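Local structure of 5-dehydro-2-deoxygluconokinase (Bacillus halodurans C-125, 2QCV) at residues 103-115 with 261-273. The protein probably phosphorylates 5-dehydro-2-deoxy-D-gluconate at the expense of ATP, a step of myo-inositol breakdown, as a PfkB-family carbohydrate kinase. Sequence-based numbering, arbitrary orientation. Where two conformers were deposited one is given.
Sequences FTEIKSPEECSIL and YKTKVLKTFGAGD
Pro-109, in the type I turn (Ser-108 to Glu-111) joining antiparallel strands 101-106 and 111-117, brings its CA within 5.0 Å of the CA of Leu-266, where the loop passes the hairpin on its way to helix 271-284. Phe-269 carries the contact. Its CG lies anti to the carbonyl carbon (chi1 -41°), which sends the ring against the hairpin. Thr-104 CG2 sits over one face, 4.0 Å from the ring centroid, a CH-pi contact that a branched threonine can make while its OG1 bonds to Asn-25 and Ala-26. Glu-105 O meets the ring edge in plane, 3.7 Å from Phe-269 CZ, where the slightly positive C-H rim suits a carbonyl oxygen. Cys-112 places CB 3.5 Å from Phe-269 CZ; its SG lies oblique to the ring in one of two conformers. Ile-114 lies alongside, running antiparallel to Phe-269, with CG1 3.7 Å from Phe-269 CE1. An alanine in place of Phe-269 would probably open a gap between Thr-104, Cys-112 and Ile-114 and cost the loop its main hold on the hairpin. Nearer the turn, Ile-106 turns CG2 to Leu-266 O, 3.3 Å away. Proline, its phi held near -48°, fits the turn's second position, and Pro-109 CB rests 3.2 Å from Val-265 O. Gly-270 sits at the N-cap position in the GAGD sequence characteristic of PfkB kinases; in the type II turn Thr-268 to Ala-271, a CB here would press on Phe-269 O. Without hydrogen bonds across it, this joint between beta-sheet lid and loop depends on shape and apolar cover, probably at the cost of burying Thr-268 N partnerless.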
# COMPACT_ATOMS: atom_id res chain seq x y z
N PHE A 103 -17.12 17.48 -1.46
CA PHE A 103 -17.85 18.46 -0.65
C PHE A 103 -17.53 19.84 -1.19
O PHE A 103 -16.35 20.19 -1.35
CB PHE A 103 -17.40 18.42 0.80
CG PHE A 103 -17.76 17.16 1.53
CD1 PHE A 103 -16.97 16.02 1.41
CD2 PHE A 103 -18.87 17.14 2.37
CE1 PHE A 103 -17.32 14.86 2.10
CE2 PHE A 103 -19.19 15.99 3.08
CZ PHE A 103 -18.45 14.87 2.93
N THR A 104 -18.55 20.64 -1.44
CA THR A 104 -18.29 21.93 -2.11
C THR A 104 -18.33 23.04 -1.10
O THR A 104 -19.17 23.03 -0.19
CB THR A 104 -19.30 22.21 -3.22
OG1 THR A 104 -20.60 22.28 -2.62
CG2 THR A 104 -19.24 21.12 -4.27
N GLU A 105 -17.35 23.94 -1.19
CA GLU A 105 -17.32 25.14 -0.38
C GLU A 105 -17.53 26.31 -1.32
O GLU A 105 -16.86 26.38 -2.35
CB GLU A 105 -15.96 25.32 0.29
CG GLU A 105 -15.88 26.60 1.10
CD GLU A 105 -14.56 26.74 1.81
OE1 GLU A 105 -13.58 27.15 1.14
OE2 GLU A 105 -14.50 26.40 3.01
N ILE A 106 -18.45 27.19 -0.95
CA ILE A 106 -18.71 28.44 -1.66
C ILE A 106 -18.51 29.59 -0.68
O ILE A 106 -19.41 29.94 0.09
CB ILE A 106 -20.15 28.46 -2.24
CG1 ILE A 106 -20.41 27.18 -3.05
CG2 ILE A 106 -20.36 29.66 -3.18
CD1 ILE A 106 -21.87 26.88 -3.24
N LYS A 107 -17.31 30.16 -0.66
CA LYS A 107 -17.05 31.25 0.25
C LYS A 107 -17.75 32.53 -0.25
O LYS A 107 -18.25 33.34 0.55
CB LYS A 107 -15.56 31.48 0.38
CG LYS A 107 -14.90 30.59 1.43
CD LYS A 107 -13.38 30.79 1.40
CE LYS A 107 -12.77 30.49 2.75
NZ LYS A 107 -11.29 30.40 2.64
N SER A 108 -17.80 32.65 -1.57
CA SER A 108 -18.37 33.75 -2.31
C SER A 108 -18.47 33.29 -3.77
O SER A 108 -17.85 32.30 -4.14
CB SER A 108 -17.44 34.96 -2.25
OG SER A 108 -16.28 34.73 -3.05
N PRO A 109 -19.21 34.02 -4.63
CA PRO A 109 -19.19 33.69 -6.05
C PRO A 109 -17.79 33.48 -6.66
O PRO A 109 -17.62 32.61 -7.52
CB PRO A 109 -19.90 34.88 -6.69
CG PRO A 109 -20.91 35.26 -5.66
CD PRO A 109 -20.14 35.13 -4.35
N GLU A 110 -16.79 34.22 -6.16
CA GLU A 110 -15.42 34.16 -6.68
C GLU A 110 -14.51 33.18 -5.97
O GLU A 110 -13.36 33.04 -6.38
CB GLU A 110 -14.74 35.54 -6.61
CG GLU A 110 -15.52 36.69 -7.24
CD GLU A 110 -16.63 37.24 -6.35
OE1 GLU A 110 -16.52 37.09 -5.10
OE2 GLU A 110 -17.59 37.83 -6.89
N GLU A 111 -14.98 32.54 -4.89
CA GLU A 111 -14.15 31.61 -4.13
C GLU A 111 -14.92 30.31 -3.86
O GLU A 111 -15.62 30.21 -2.86
CB GLU A 111 -13.68 32.22 -2.80
N CYS A 112 -14.78 29.34 -4.76
CA CYS A 112 -15.40 28.01 -4.63
C CYS A 112 -14.31 26.95 -4.72
O CYS A 112 -13.37 27.09 -5.50
CB CYS A 112 -16.41 27.77 -5.76
SG CYS A 112 -17.76 28.97 -5.93
N SER A 113 -14.45 25.86 -3.96
CA SER A 113 -13.45 24.79 -3.95
C SER A 113 -14.10 23.51 -3.45
O SER A 113 -15.21 23.54 -2.92
CB SER A 113 -12.29 25.17 -3.04
OG SER A 113 -12.73 25.38 -1.72
N ILE A 114 -13.40 22.40 -3.61
CA ILE A 114 -13.94 21.10 -3.27
C ILE A 114 -12.98 20.44 -2.27
O ILE A 114 -11.74 20.48 -2.46
CB ILE A 114 -14.14 20.23 -4.55
CG1 ILE A 114 -15.41 20.66 -5.29
CG2 ILE A 114 -14.21 18.75 -4.23
CD1 ILE A 114 -15.49 20.14 -6.72
N LEU A 115 -13.54 19.86 -1.21
CA LEU A 115 -12.80 18.94 -0.36
C LEU A 115 -13.11 17.55 -0.93
O LEU A 115 -14.27 17.11 -0.90
CB LEU A 115 -13.27 19.11 1.10
CG LEU A 115 -12.66 18.19 2.18
CD1 LEU A 115 -11.14 18.11 2.03
CD2 LEU A 115 -13.04 18.68 3.53
N TYR A 261 -20.94 34.27 -21.52
CA TYR A 261 -22.18 35.01 -21.24
C TYR A 261 -22.10 35.72 -19.90
O TYR A 261 -21.52 35.19 -18.97
CB TYR A 261 -23.39 34.07 -21.34
CG TYR A 261 -23.70 33.78 -22.77
CD1 TYR A 261 -23.03 32.77 -23.46
CD2 TYR A 261 -24.63 34.54 -23.46
CE1 TYR A 261 -23.29 32.51 -24.82
CE2 TYR A 261 -24.89 34.30 -24.80
CZ TYR A 261 -24.21 33.31 -25.48
OH TYR A 261 -24.46 33.11 -26.80
N LYS A 262 -22.57 36.96 -19.85
CA LYS A 262 -22.68 37.72 -18.61
C LYS A 262 -23.51 36.88 -17.64
O LYS A 262 -24.55 36.36 -18.02
CB LYS A 262 -23.38 39.06 -18.84
CG LYS A 262 -22.68 40.06 -19.76
CD LYS A 262 -23.41 41.42 -19.75
CE LYS A 262 -22.80 42.46 -20.70
NZ LYS A 262 -21.33 42.34 -20.84
N THR A 263 -23.06 36.73 -16.40
CA THR A 263 -23.80 35.85 -15.48
C THR A 263 -23.64 36.28 -14.02
O THR A 263 -22.60 36.79 -13.63
CB THR A 263 -23.49 34.30 -15.73
OG1 THR A 263 -23.08 33.62 -14.55
CG2 THR A 263 -22.43 34.08 -16.82
N LYS A 264 -24.73 36.13 -13.26
CA LYS A 264 -24.70 36.31 -11.79
C LYS A 264 -24.25 34.98 -11.19
O LYS A 264 -25.03 34.08 -11.02
CB LYS A 264 -26.07 36.74 -11.27
N VAL A 265 -22.95 34.86 -10.94
CA VAL A 265 -22.36 33.59 -10.55
C VAL A 265 -22.73 33.24 -9.10
O VAL A 265 -22.65 34.10 -8.20
CB VAL A 265 -20.82 33.61 -10.73
CG1 VAL A 265 -20.20 32.24 -10.38
CG2 VAL A 265 -20.45 34.01 -12.16
N LEU A 266 -23.17 32.00 -8.89
CA LEU A 266 -23.35 31.43 -7.55
C LEU A 266 -22.20 30.47 -7.19
O LEU A 266 -21.58 30.63 -6.14
CB LEU A 266 -24.70 30.70 -7.44
CG LEU A 266 -25.95 31.49 -7.85
CD1 LEU A 266 -27.24 30.65 -7.65
CD2 LEU A 266 -26.07 32.85 -7.14
N LYS A 267 -21.93 29.51 -8.08
CA LYS A 267 -20.95 28.42 -7.86
C LYS A 267 -20.35 27.97 -9.20
O LYS A 267 -21.11 27.60 -10.11
CB LYS A 267 -21.66 27.21 -7.22
CG LYS A 267 -22.76 26.57 -8.14
CD LYS A 267 -24.08 26.24 -7.43
CE LYS A 267 -25.22 25.91 -8.44
NZ LYS A 267 -25.80 27.10 -9.17
N THR A 268 -19.03 27.93 -9.34
CA THR A 268 -18.45 27.66 -10.65
C THR A 268 -18.31 26.19 -11.02
O THR A 268 -17.96 25.87 -12.18
CB THR A 268 -17.11 28.34 -10.82
OG1 THR A 268 -16.22 27.87 -9.81
CG2 THR A 268 -17.29 29.87 -10.75
N PHE A 269 -18.60 25.29 -10.08
CA PHE A 269 -18.47 23.86 -10.37
C PHE A 269 -19.38 23.50 -11.53
O PHE A 269 -20.47 24.04 -11.66
CB PHE A 269 -18.90 23.00 -9.19
CG PHE A 269 -18.45 23.53 -7.87
CD1 PHE A 269 -17.11 23.48 -7.53
CD2 PHE A 269 -19.37 24.11 -6.99
CE1 PHE A 269 -16.67 23.96 -6.31
CE2 PHE A 269 -18.95 24.62 -5.76
CZ PHE A 269 -17.60 24.53 -5.41
N GLY A 270 -18.94 22.57 -12.35
CA GLY A 270 -19.83 22.09 -13.43
C GLY A 270 -19.89 22.94 -14.69
O GLY A 270 -20.52 22.51 -15.66
N ALA A 271 -19.28 24.14 -14.69
CA ALA A 271 -19.26 25.01 -15.86
C ALA A 271 -18.75 24.24 -17.06
O ALA A 271 -19.32 24.30 -18.15
CB ALA A 271 -18.38 26.27 -15.61
N GLY A 272 -17.65 23.52 -16.87
CA GLY A 272 -16.97 22.85 -17.99
C GLY A 272 -17.73 21.66 -18.54
O GLY A 272 -17.64 21.34 -19.73
N ASP A 273 -18.46 20.98 -17.67
CA ASP A 273 -19.22 19.81 -18.10
C ASP A 273 -20.49 20.21 -18.85
O ASP A 273 -20.91 19.53 -19.80
CB ASP A 273 -19.55 18.96 -16.89
CG ASP A 273 -18.31 18.45 -16.19
OD1 ASP A 273 -17.29 18.15 -16.87
OD2 ASP A 273 -18.38 18.29 -14.96